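PDB 6N44: galectin from Ovis aries, which probably binds carbohydrate, as galectins do, with a site that takes beta-D-galactose. Local coordinates for residues Lys23-Leu28 against Leu133-Thr138; Lys75-His80 against Cys111-Arg116; Glu91-Val96 against Val105-Ile110. All coordinates share one frame; numbering follows the deposited sequence.

Contact 1 of 3, residues Lys23-Leu28 against Leu133-Thr138; sequences KIKANL and LTSVDT
A classic beta bulge lies where Lys25 faces both Thr134 and Ser135 in the antiparallel pair of strands 19-28 and 131-138. Lys25 O takes the main bond from Thr134 N at 2.9 Å. Ser135 N makes a second, weak bond to Lys25 O at 3.3 Å. In return, Lys25 N donates to Ser135 O at 2.9 Å. Beyond the bulge, Lys23 and Asp137 form a regular hydrogen-bonded pair, with Lys23 N 2.8 Å from Asp137 O.

The two faces differ. Leu133 CD1 meets Ile24 CG2 at 3.6 Å, the side chains crossing at a slant. Val127 of the opposing sheet covers both. On the other face, Ser135 OG sits between the backbone N and carbonyl carbon (chi1 58°). There OG touches the start of the lysine chain, 3.5 Å from Lys25 CB and about as near CG and CD. One water accepts from Ser135 OG and donates to Lys23 O and Asp137 OD2. Asp137 and Lys23 also pack on Leu139 of the second subunit. The bulge shifts the register by one residue at an outer strand, within this chain, of the antiparallel beta sandwich typical of galectins.

Contact 2 of 3, residues Lys75-His80 against Cys111-Arg116; sequences KEQKLH and CQFAHR
Gln77 and Arg116 reach between the two sheets of the galectin beta sandwich, at edge strands of each. Within this chain, strand 72-80 is an outer strand of one sheet and strand 108-114 an outer strand of the other. The short segments run antiparallel with their axes 9.3 Å apart. That is too far for backbone pairing, so side chains reach over to backbone carbonyls of the other segment.

Gln77 is stretched out. CG is anti to the backbone N (chi1 -177°), and the chain stays extended beyond it. This carries the amide to the second strand, where Gln77 NE2 donates to Gln112 O at 2.9 Å. The donor lies nearly on the line of the C=O bond. The Gln77 and Phe113 side chains run past each other from opposing strands, amide and ring planes 17° apart, and Gln77 OE1 is 3.6 Å from Phe113 CD1. OE1 also receives a bond from a water that in turn accepts from Ala114 N.

Leu79 makes the apolar part of the contact. Its CG lies between the backbone N and the carbonyl carbon, and Leu79 CD1 and CD2 both touch Cys111 CB, each at 4.0 Å.

Arg116 closes the other end. Its chain is extended from CG to NE. Phe113 CZ lies against one guanidinium face, off-centre toward the rim of that group. Phe113 itself stacks on Phe54. Glu76 and Asn66 are known galactose-binding residues, though no galactose is bound to this chain here. Asn66 takes a weak hydrogen bond from Arg116 NH1, so Arg116 sits beside the sugar site. Lys75 O is held by both amino groups: weakly by Arg116 NH1, and by Arg116 NH2 at 2.8 Å, with the oxygen close to the guanidinium plane.

Contact 3 of 3, residues Glu91-Val96 against Val105-Ile110; sequences ELQFLV and VNNKPI
Glu91 is hydrogen-bonded to Asn106 at the tight beta turn that joins strand 100-105 to strand 108-114. The turn is type I' and runs from Val105 to Lys108. Asn106 and Asn107 occupy its two middle positions with positive phi. It is closed by Lys108 N donating to Val105 O and Val105 N donating to Lys108 O.

The tight part is apolar and buried. Leu92 and Val105 form a non-hydrogen-bonded antiparallel pair. Leu92 CD1 meets Val105 CG2 at 3.9 Å, and the side chains cross at an angle. Ala83 and Phe84 touch Val105, while Leu38 and Val40 of the opposing sheet touch Leu92. Beside this pair, Val105 CA approaches Glu91 O at 3.2 Å in a CA-H...O contact.

The strand edge then passes into the turn. Asn106 N donates to Glu91 O at 2.8 Å. Chi1 (-59°) puts Asn106 CG anti to the carbonyl carbon; chi2, -33°, then turns Asn106 OD1 to accept from Glu91 N at 2.9 Å. One asparagine thus grips both backbone groups of Glu91, one through its main chain and one through its side chain.

The solvent side is looser. Asn107 and Glu91 meet with their flat ends almost perpendicular, and Glu91 OE1 stays 3.8 Å from Asn107 OD1. A water accepts from Asn107 N at 2.8 Å and lies within donating reach of Glu91 O and Gln93 OE1. Gln93 itself is buried toward the second subunit, where its NE2 donates to Cys19 O of that subunit. Asn107 packs on Thr17 of the same subunit. The chemistry implies a turn held to strand 90-97 by direct backbone and asparagine bonds, with water mediating where its tip nears the dimer partner.

In the fold
All three contacts are partly buried. Contacts 1 and 3 share the five-stranded sheet, where strands 19-28 and 90-97 are neighbours. They touch directly: Ile24 N lies 2.8 Å from Leu92 O in a probable hydrogen bond. Both turn buried apolar side chains into the sandwich (Ile24, Ala26, Leu133; Leu92, Val105), carry more exposed polar ones outside, and touch the second subunit. Contact 1 is mainly backbone pairing, whereas contact 3 replaces part of it with an asparagine side chain. Contact 2 spans the two sheets through side chains, beside the galactose site. It shares strand 108-114 with contact 3, and Leu79 CD1 packs on Ile110 O, 3.7 Å away. Contacts 1 and 2 lie on opposite sides of the chain's centre.

Contact 1 of 3, residues Lys23-Leu28 against Leu133-Thr138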
loop_
_atom_site.group_PDB
_atom_site.type_symbol
_atom_site.label_atom_id
_atom_site.label_comp_id
_atom_site.label_asym_id
_atom_site.label_seq_id
_atom_site.Cartn_x
_atom_site.Cartn_y
_atom_site.Cartn_z
ATOM N N LYS A 23 5.816 0.160 -5.350
ATOM C CA LYS A 23 6.743 1.249 -5.062
ATOM C C LYS A 23 7.955 1.122 -5.970
ATOM O O LYS A 23 8.703 0.145 -5.873
ATOM C CB LYS A 23 7.194 1.250 -3.605
ATOM C CG LYS A 23 8.074 2.462 -3.303
ATOM C CD LYS A 23 8.661 2.443 -1.915
ATOM C CE LYS A 23 7.578 2.325 -0.853
ATOM N NZ LYS A 23 8.155 2.603 0.512
ATOM N N ILE A 24 8.154 2.123 -6.822
ATOM C CA ILE A 24 9.242 2.171 -7.799
ATOM C C ILE A 24 10.200 3.277 -7.390
ATOM O O ILE A 24 9.772 4.404 -7.113
ATOM C CB ILE A 24 8.707 2.441 -9.216
ATOM C CG1 ILE A 24 7.868 1.260 -9.702
ATOM C CG2 ILE A 24 9.860 2.792 -10.182
ATOM C CD1 ILE A 24 6.777 1.663 -10.679
ATOM N N LYS A 25 11.493 2.971 -7.372
ATOM C CA LYS A 25 12.517 3.984 -7.139
ATOM C C LYS A 25 13.406 4.047 -8.373
ATOM O O LYS A 25 13.984 3.029 -8.773
ATOM C CB LYS A 25 13.330 3.674 -5.884
ATOM C CG LYS A 25 12.474 3.725 -4.606
ATOM C CD LYS A 25 13.280 3.479 -3.357
ATOM C CE LYS A 25 12.396 3.672 -2.140
ATOM N NZ LYS A 25 12.991 3.151 -0.881
ATOM N N ALA A 26 13.501 5.233 -8.981
ATOM C CA ALA A 26 14.206 5.389 -10.250
ATOM C C ALA A 26 14.708 6.822 -10.391
ATOM O O ALA A 26 14.431 7.687 -9.555
ATOM C CB ALA A 26 13.300 5.010 -11.431
ATOM N N ASN A 27 15.439 7.067 -11.482
ATOM C CA ASN A 27 15.965 8.387 -11.804
ATOM C C ASN A 27 15.980 8.548 -13.318
ATOM O O ASN A 27 16.441 7.646 -14.025
ATOM C CB ASN A 27 17.379 8.557 -11.246
ATOM C CG ASN A 27 17.850 9.993 -11.279
ATOM O OD1 ASN A 27 17.232 10.858 -11.922
ATOM N ND2 ASN A 27 18.953 10.263 -10.584
ATOM N N LEU A 28 15.498 9.690 -13.807
ATOM C CA LEU A 28 15.474 9.932 -15.246
ATOM C C LEU A 28 16.873 10.209 -15.780
ATOM O O LEU A 28 17.659 10.940 -15.168
ATOM C CB LEU A 28 14.558 11.107 -15.583
ATOM C CG LEU A 28 13.086 10.965 -15.213
ATOM C CD1 LEU A 28 12.467 12.341 -15.141
ATOM C CD2 LEU A 28 12.365 10.095 -16.232
ATOM N N LEU A 133 16.608 2.303 -13.029
ATOM C CA LEU A 133 15.623 1.724 -12.126
ATOM C C LEU A 133 16.367 1.003 -11.009
ATOM O O LEU A 133 17.138 0.075 -11.279
ATOM C CB LEU A 133 14.715 0.755 -12.882
ATOM C CG LEU A 133 13.668 -0.009 -12.064
ATOM C CD1 LEU A 133 12.596 0.935 -11.540
ATOM C CD2 LEU A 133 13.044 -1.107 -12.907
ATOM N N THR A 134 16.162 1.434 -9.767
ATOM C CA THR A 134 16.908 0.814 -8.677
ATOM C C THR A 134 16.105 -0.206 -7.885
ATOM O O THR A 134 16.685 -1.195 -7.433
ATOM C CB THR A 134 17.486 1.873 -7.712
ATOM O OG1 THR A 134 16.435 2.640 -7.115
ATOM C CG2 THR A 134 18.418 2.804 -8.449
ATOM N N SER A 135 14.793 -0.021 -7.714
ATOM C CA SER A 135 14.014 -1.038 -7.015
ATOM C C SER A 135 12.550 -0.944 -7.413
ATOM O O SER A 135 12.053 0.116 -7.801
ATOM C CB SER A 135 14.137 -0.926 -5.491
ATOM O OG SER A 135 13.717 0.346 -5.040
ATOM N N VAL A 136 11.880 -2.087 -7.328
ATOM C CA VAL A 136 10.443 -2.204 -7.538
ATOM C C VAL A 136 9.952 -3.160 -6.462
ATOM O O VAL A 136 10.402 -4.308 -6.401
ATOM C CB VAL A 136 10.086 -2.741 -8.935
ATOM C CG1 VAL A 136 8.557 -2.909 -9.078
ATOM C CG2 VAL A 136 10.666 -1.847 -10.053
ATOM N N ASP A 137 9.067 -2.687 -5.597
ATOM C CA ASP A 137 8.557 -3.505 -4.520
ATOM C C ASP A 137 7.044 -3.513 -4.580
ATOM O O ASP A 137 6.420 -2.523 -4.975
ATOM C CB ASP A 137 9.032 -2.987 -3.164
ATOM C CG ASP A 137 10.509 -3.163 -2.976
ATOM O OD1 ASP A 137 10.926 -4.321 -2.789
ATOM O OD2 ASP A 137 11.260 -2.158 -3.030
ATOM N N THR A 138 6.452 -4.638 -4.180
ATOM C CA THR A 138 5.004 -4.755 -4.144
ATOM C C THR A 138 4.569 -5.380 -2.823
ATOM O O THR A 138 5.286 -6.182 -2.217
ATOM C CB THR A 138 4.462 -5.583 -5.322
ATOM O OG1 THR A 138 4.886 -6.943 -5.184
ATOM C CG2 THR A 138 4.948 -5.036 -6.683
HETATM O O HOH W 1 11.010 0.174 -4.405
HETATM O O HOH W 2 13.777 0.636 -1.776
#

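Contact 2 of 3, residues Lys75-His80 against Cys111-Arg116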
loop_
_atom_site.group_PDB
_atom_site.type_symbol
_atom_site.label_atom_id
_atom_site.label_comp_id
_atom_site.label_asym_id
_atom_site.label_seq_id
_atom_site.Cartn_x
_atom_site.Cartn_y
_atom_site.Cartn_z
ATOM N N LYS A 75 -10.058 7.129 -24.054
ATOM C CA LYS A 75 -9.898 8.567 -23.874
ATOM C C LYS A 75 -8.818 8.848 -22.826
ATOM O O LYS A 75 -8.915 8.380 -21.688
ATOM C CB LYS A 75 -11.234 9.180 -23.458
ATOM C CG LYS A 75 -11.156 10.661 -23.102
ATOM C CD LYS A 75 -12.543 11.312 -23.120
ATOM C CE LYS A 75 -12.461 12.835 -23.184
ATOM N NZ LYS A 75 -12.088 13.428 -21.865
ATOM N N GLU A 76 -7.801 9.617 -23.207
ATOM C CA GLU A 76 -6.689 9.909 -22.311
ATOM C C GLU A 76 -7.144 10.724 -21.108
ATOM O O GLU A 76 -7.968 11.634 -21.226
ATOM C CB GLU A 76 -5.596 10.705 -23.036
ATOM C CG GLU A 76 -4.953 10.015 -24.191
ATOM C CD GLU A 76 -3.822 10.836 -24.780
ATOM O OE1 GLU A 76 -3.827 12.080 -24.607
ATOM O OE2 GLU A 76 -2.925 10.237 -25.408
ATOM N N GLN A 77 -6.568 10.415 -19.950
ATOM C CA GLN A 77 -6.584 11.311 -18.802
ATOM C C GLN A 77 -5.200 11.950 -18.746
ATOM O O GLN A 77 -4.202 11.256 -18.530
ATOM C CB GLN A 77 -6.922 10.565 -17.507
ATOM C CG GLN A 77 -7.023 11.507 -16.300
ATOM C CD GLN A 77 -7.350 10.800 -14.982
ATOM O OE1 GLN A 77 -7.882 9.682 -14.958
ATOM N NE2 GLN A 77 -7.022 11.457 -13.880
ATOM N N LYS A 78 -5.133 13.269 -18.965
ATOM C CA LYS A 78 -3.861 13.960 -19.145
ATOM C C LYS A 78 -3.729 15.115 -18.163
ATOM O O LYS A 78 -4.688 15.859 -17.955
ATOM C CB LYS A 78 -3.718 14.491 -20.579
ATOM C CG LYS A 78 -2.608 15.514 -20.722
ATOM C CD LYS A 78 -2.603 16.192 -22.095
ATOM C CE LYS A 78 -2.135 15.247 -23.188
ATOM N NZ LYS A 78 -1.612 15.985 -24.382
ATOM N N LEU A 79 -2.537 15.286 -17.579
ATOM C CA LEU A 79 -2.327 16.381 -16.639
ATOM C C LEU A 79 -0.874 16.830 -16.662
ATOM O O LEU A 79 -0.000 16.174 -17.233
ATOM C CB LEU A 79 -2.722 15.992 -15.208
ATOM C CG LEU A 79 -1.861 14.888 -14.594
ATOM C CD1 LEU A 79 -1.648 15.120 -13.104
ATOM C CD2 LEU A 79 -2.527 13.553 -14.838
ATOM N N HIS A 80 -0.631 17.971 -16.018
ATOM C CA HIS A 80 0.698 18.531 -15.837
ATOM C C HIS A 80 1.158 18.317 -14.402
ATOM O O HIS A 80 0.363 18.422 -13.464
ATOM C CB HIS A 80 0.724 20.033 -16.146
ATOM C CG HIS A 80 0.338 20.370 -17.552
ATOM N ND1 HIS A 80 1.249 20.813 -18.487
ATOM C CD2 HIS A 80 -0.861 20.335 -18.182
ATOM C CE1 HIS A 80 0.629 21.037 -19.631
ATOM N NE2 HIS A 80 -0.653 20.755 -19.473
ATOM N N CYS A 111 -2.254 12.059 -8.882
ATOM C CA CYS A 111 -3.431 11.827 -9.710
ATOM C C CYS A 111 -4.017 10.466 -9.356
ATOM O O CYS A 111 -3.391 9.654 -8.672
ATOM C CB CYS A 111 -3.098 11.899 -11.208
ATOM S SG CYS A 111 -1.737 10.808 -11.758
ATOM N N GLN A 112 -5.235 10.236 -9.835
ATOM C CA GLN A 112 -5.953 8.986 -9.638
ATOM C C GLN A 112 -6.566 8.556 -10.964
ATOM O O GLN A 112 -6.911 9.393 -11.800
ATOM C CB GLN A 112 -7.053 9.120 -8.570
ATOM C CG GLN A 112 -6.568 9.679 -7.212
ATOM C CD GLN A 112 -6.338 11.199 -7.220
ATOM O OE1 GLN A 112 -5.243 11.681 -6.917
ATOM N NE2 GLN A 112 -7.374 11.951 -7.557
ATOM N N PHE A 113 -6.724 7.241 -11.137
ATOM C CA PHE A 113 -7.239 6.648 -12.371
ATOM C C PHE A 113 -8.314 5.632 -12.009
ATOM O O PHE A 113 -7.996 4.561 -11.480
ATOM C CB PHE A 113 -6.111 5.979 -13.168
ATOM C CG PHE A 113 -6.514 5.509 -14.536
ATOM C CD1 PHE A 113 -6.530 6.391 -15.609
ATOM C CD2 PHE A 113 -6.863 4.179 -14.765
ATOM C CE1 PHE A 113 -6.895 5.967 -16.888
ATOM C CE2 PHE A 113 -7.227 3.751 -16.049
ATOM C CZ PHE A 113 -7.239 4.657 -17.108
ATOM N N ALA A 114 -9.572 5.959 -12.304
ATOM C CA ALA A 114 -10.680 5.035 -12.079
ATOM C C ALA A 114 -10.522 3.761 -12.904
ATOM O O ALA A 114 -10.136 3.804 -14.072
ATOM C CB ALA A 114 -12.002 5.725 -12.438
ATOM N N HIS A 115 -10.833 2.614 -12.301
ATOM C CA HIS A 115 -10.673 1.359 -13.019
ATOM C C HIS A 115 -11.585 1.343 -14.242
ATOM O O HIS A 115 -12.748 1.751 -14.179
ATOM C CB HIS A 115 -10.985 0.157 -12.116
ATOM C CG HIS A 115 -9.984 -0.053 -11.022
ATOM N ND1 HIS A 115 -8.682 -0.433 -11.268
ATOM C CD2 HIS A 115 -10.092 0.076 -9.676
ATOM C CE1 HIS A 115 -8.030 -0.528 -10.120
ATOM N NE2 HIS A 115 -8.864 -0.220 -9.140
ATOM N N ARG A 116 -11.045 0.877 -15.359
ATOM C CA ARG A 116 -11.818 0.721 -16.582
ATOM C C ARG A 116 -11.985 -0.731 -16.975
ATOM O O ARG A 116 -13.043 -1.118 -17.469
ATOM C CB ARG A 116 -11.158 1.493 -17.726
ATOM C CG ARG A 116 -11.159 2.995 -17.541
ATOM C CD ARG A 116 -10.600 3.653 -18.783
ATOM N NE ARG A 116 -10.164 5.024 -18.561
ATOM C CZ ARG A 116 -9.640 5.788 -19.514
ATOM N NH1 ARG A 116 -9.515 5.305 -20.745
ATOM N NH2 ARG A 116 -9.244 7.024 -19.244
HETATM O O HOH W 3 -9.442 8.572 -16.494
HETATM O O HOH W 4 -9.950 8.530 -13.333
#

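Contact 3 of 3, residues Glu91-Val96 against Val105-Ile110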
loop_
_atom_site.group_PDB
_atom_site.type_symbol
_atom_site.label_atom_id
_atom_site.label_comp_id
_atom_site.label_asym_id
_atom_site.label_seq_id
_atom_site.Cartn_x
_atom_site.Cartn_y
_atom_site.Cartn_z
ATOM N N GLU A 91 10.600 8.580 -5.963
ATOM C CA GLU A 91 9.822 7.429 -5.541
ATOM C C GLU A 91 8.414 7.552 -6.103
ATOM O O GLU A 91 7.672 8.471 -5.740
ATOM C CB GLU A 91 9.779 7.332 -4.019
ATOM C CG GLU A 91 8.907 6.214 -3.543
ATOM C CD GLU A 91 8.864 6.150 -2.028
ATOM O OE1 GLU A 91 7.744 6.110 -1.478
ATOM O OE2 GLU A 91 9.951 6.169 -1.403
ATOM N N LEU A 92 8.048 6.624 -6.976
ATOM C CA LEU A 92 6.738 6.590 -7.603
ATOM C C LEU A 92 5.944 5.435 -6.998
ATOM O O LEU A 92 6.397 4.281 -7.029
ATOM C CB LEU A 92 6.881 6.442 -9.117
ATOM C CG LEU A 92 5.648 6.071 -9.939
ATOM C CD1 LEU A 92 4.572 7.170 -9.894
ATOM C CD2 LEU A 92 6.079 5.789 -11.368
ATOM N N GLN A 93 4.769 5.745 -6.448
ATOM C CA GLN A 93 3.908 4.744 -5.823
ATOM C C GLN A 93 2.574 4.645 -6.544
ATOM O O GLN A 93 1.931 5.671 -6.808
ATOM C CB GLN A 93 3.629 5.077 -4.357
ATOM C CG GLN A 93 4.767 4.825 -3.405
ATOM C CD GLN A 93 4.412 5.327 -2.022
ATOM O OE1 GLN A 93 4.327 6.543 -1.797
ATOM N NE2 GLN A 93 4.139 4.394 -1.100
ATOM N N PHE A 94 2.131 3.412 -6.794
ATOM C CA PHE A 94 0.771 3.141 -7.235
ATOM C C PHE A 94 0.056 2.376 -6.140
ATOM O O PHE A 94 0.541 1.342 -5.670
ATOM C CB PHE A 94 0.730 2.330 -8.544
ATOM C CG PHE A 94 1.351 3.031 -9.713
ATOM C CD1 PHE A 94 2.709 2.902 -9.971
ATOM C CD2 PHE A 94 0.584 3.819 -10.550
ATOM C CE1 PHE A 94 3.305 3.545 -11.059
ATOM C CE2 PHE A 94 1.163 4.472 -11.644
ATOM C CZ PHE A 94 2.532 4.331 -11.901
ATOM N N LEU A 95 -1.097 2.883 -5.748
ATOM C CA LEU A 95 -1.958 2.249 -4.764
ATOM C C LEU A 95 -3.193 1.739 -5.484
ATOM O O LEU A 95 -3.950 2.538 -6.041
ATOM C CB LEU A 95 -2.334 3.256 -3.678
ATOM C CG LEU A 95 -3.126 2.720 -2.496
ATOM C CD1 LEU A 95 -2.391 1.558 -1.826
ATOM C CD2 LEU A 95 -3.373 3.884 -1.522
ATOM N N VAL A 96 -3.387 0.421 -5.493
ATOM C CA VAL A 96 -4.561 -0.172 -6.126
ATOM C C VAL A 96 -5.659 -0.314 -5.072
ATOM O O VAL A 96 -5.489 -1.003 -4.059
ATOM C CB VAL A 96 -4.233 -1.523 -6.783
ATOM C CG1 VAL A 96 -5.408 -2.002 -7.604
ATOM C CG2 VAL A 96 -2.985 -1.404 -7.659
ATOM N N VAL A 105 4.078 10.560 -5.929
ATOM C CA VAL A 105 5.489 10.738 -6.210
ATOM C C VAL A 105 6.102 11.444 -5.007
ATOM O O VAL A 105 5.611 12.497 -4.587
ATOM C CB VAL A 105 5.716 11.550 -7.499
ATOM C CG1 VAL A 105 7.209 11.800 -7.687
ATOM C CG2 VAL A 105 5.112 10.833 -8.711
ATOM N N ASN A 106 7.165 10.865 -4.454
ATOM C CA ASN A 106 7.852 11.427 -3.289
ATOM C C ASN A 106 6.865 11.774 -2.174
ATOM O O ASN A 106 6.899 12.857 -1.589
ATOM C CB ASN A 106 8.687 12.640 -3.692
ATOM C CG ASN A 106 9.730 12.290 -4.745
ATOM O OD1 ASN A 106 10.257 11.188 -4.743
ATOM N ND2 ASN A 106 10.007 13.217 -5.659
ATOM N N ASN A 107 5.958 10.840 -1.899
ATOM C CA ASN A 107 4.980 10.939 -0.817
ATOM C C ASN A 107 3.899 11.986 -1.071
ATOM O O ASN A 107 3.154 12.311 -0.151
ATOM C CB ASN A 107 5.656 11.226 0.538
ATOM C CG ASN A 107 6.719 10.189 0.893
ATOM O OD1 ASN A 107 6.530 8.986 0.681
ATOM N ND2 ASN A 107 7.848 10.654 1.435
ATOM N N LYS A 108 3.783 12.520 -2.290
ATOM C CA LYS A 108 2.724 13.478 -2.573
ATOM C C LYS A 108 1.755 12.911 -3.602
ATOM O O LYS A 108 2.189 12.278 -4.568
ATOM C CB LYS A 108 3.297 14.817 -3.079
ATOM C CG LYS A 108 4.184 15.513 -2.036
ATOM C CD LYS A 108 3.884 16.985 -1.929
ATOM C CE LYS A 108 4.824 17.678 -0.945
ATOM N NZ LYS A 108 4.891 19.141 -1.226
ATOM N N PRO A 109 0.450 13.114 -3.428
ATOM C CA PRO A 109 -0.512 12.597 -4.413
ATOM C C PRO A 109 -0.475 13.417 -5.696
ATOM O O PRO A 109 -0.537 14.648 -5.666
ATOM C CB PRO A 109 -1.862 12.735 -3.697
ATOM C CG PRO A 109 -1.662 13.887 -2.781
ATOM C CD PRO A 109 -0.225 13.789 -2.304
ATOM N N ILE A 110 -0.394 12.724 -6.824
ATOM C CA ILE A 110 -0.318 13.356 -8.131
ATOM C C ILE A 110 -1.631 13.239 -8.891
ATOM O O ILE A 110 -2.075 14.211 -9.505
ATOM C CB ILE A 110 0.844 12.771 -8.964
ATOM C CG1 ILE A 110 2.169 12.987 -8.238
ATOM C CG2 ILE A 110 0.891 13.416 -10.332
ATOM C CD1 ILE A 110 2.330 14.363 -7.671
HETATM O O HOH W 5 5.852 8.312 -3.138
HETATM O O HOH W 6 8.540 7.843 1.354
#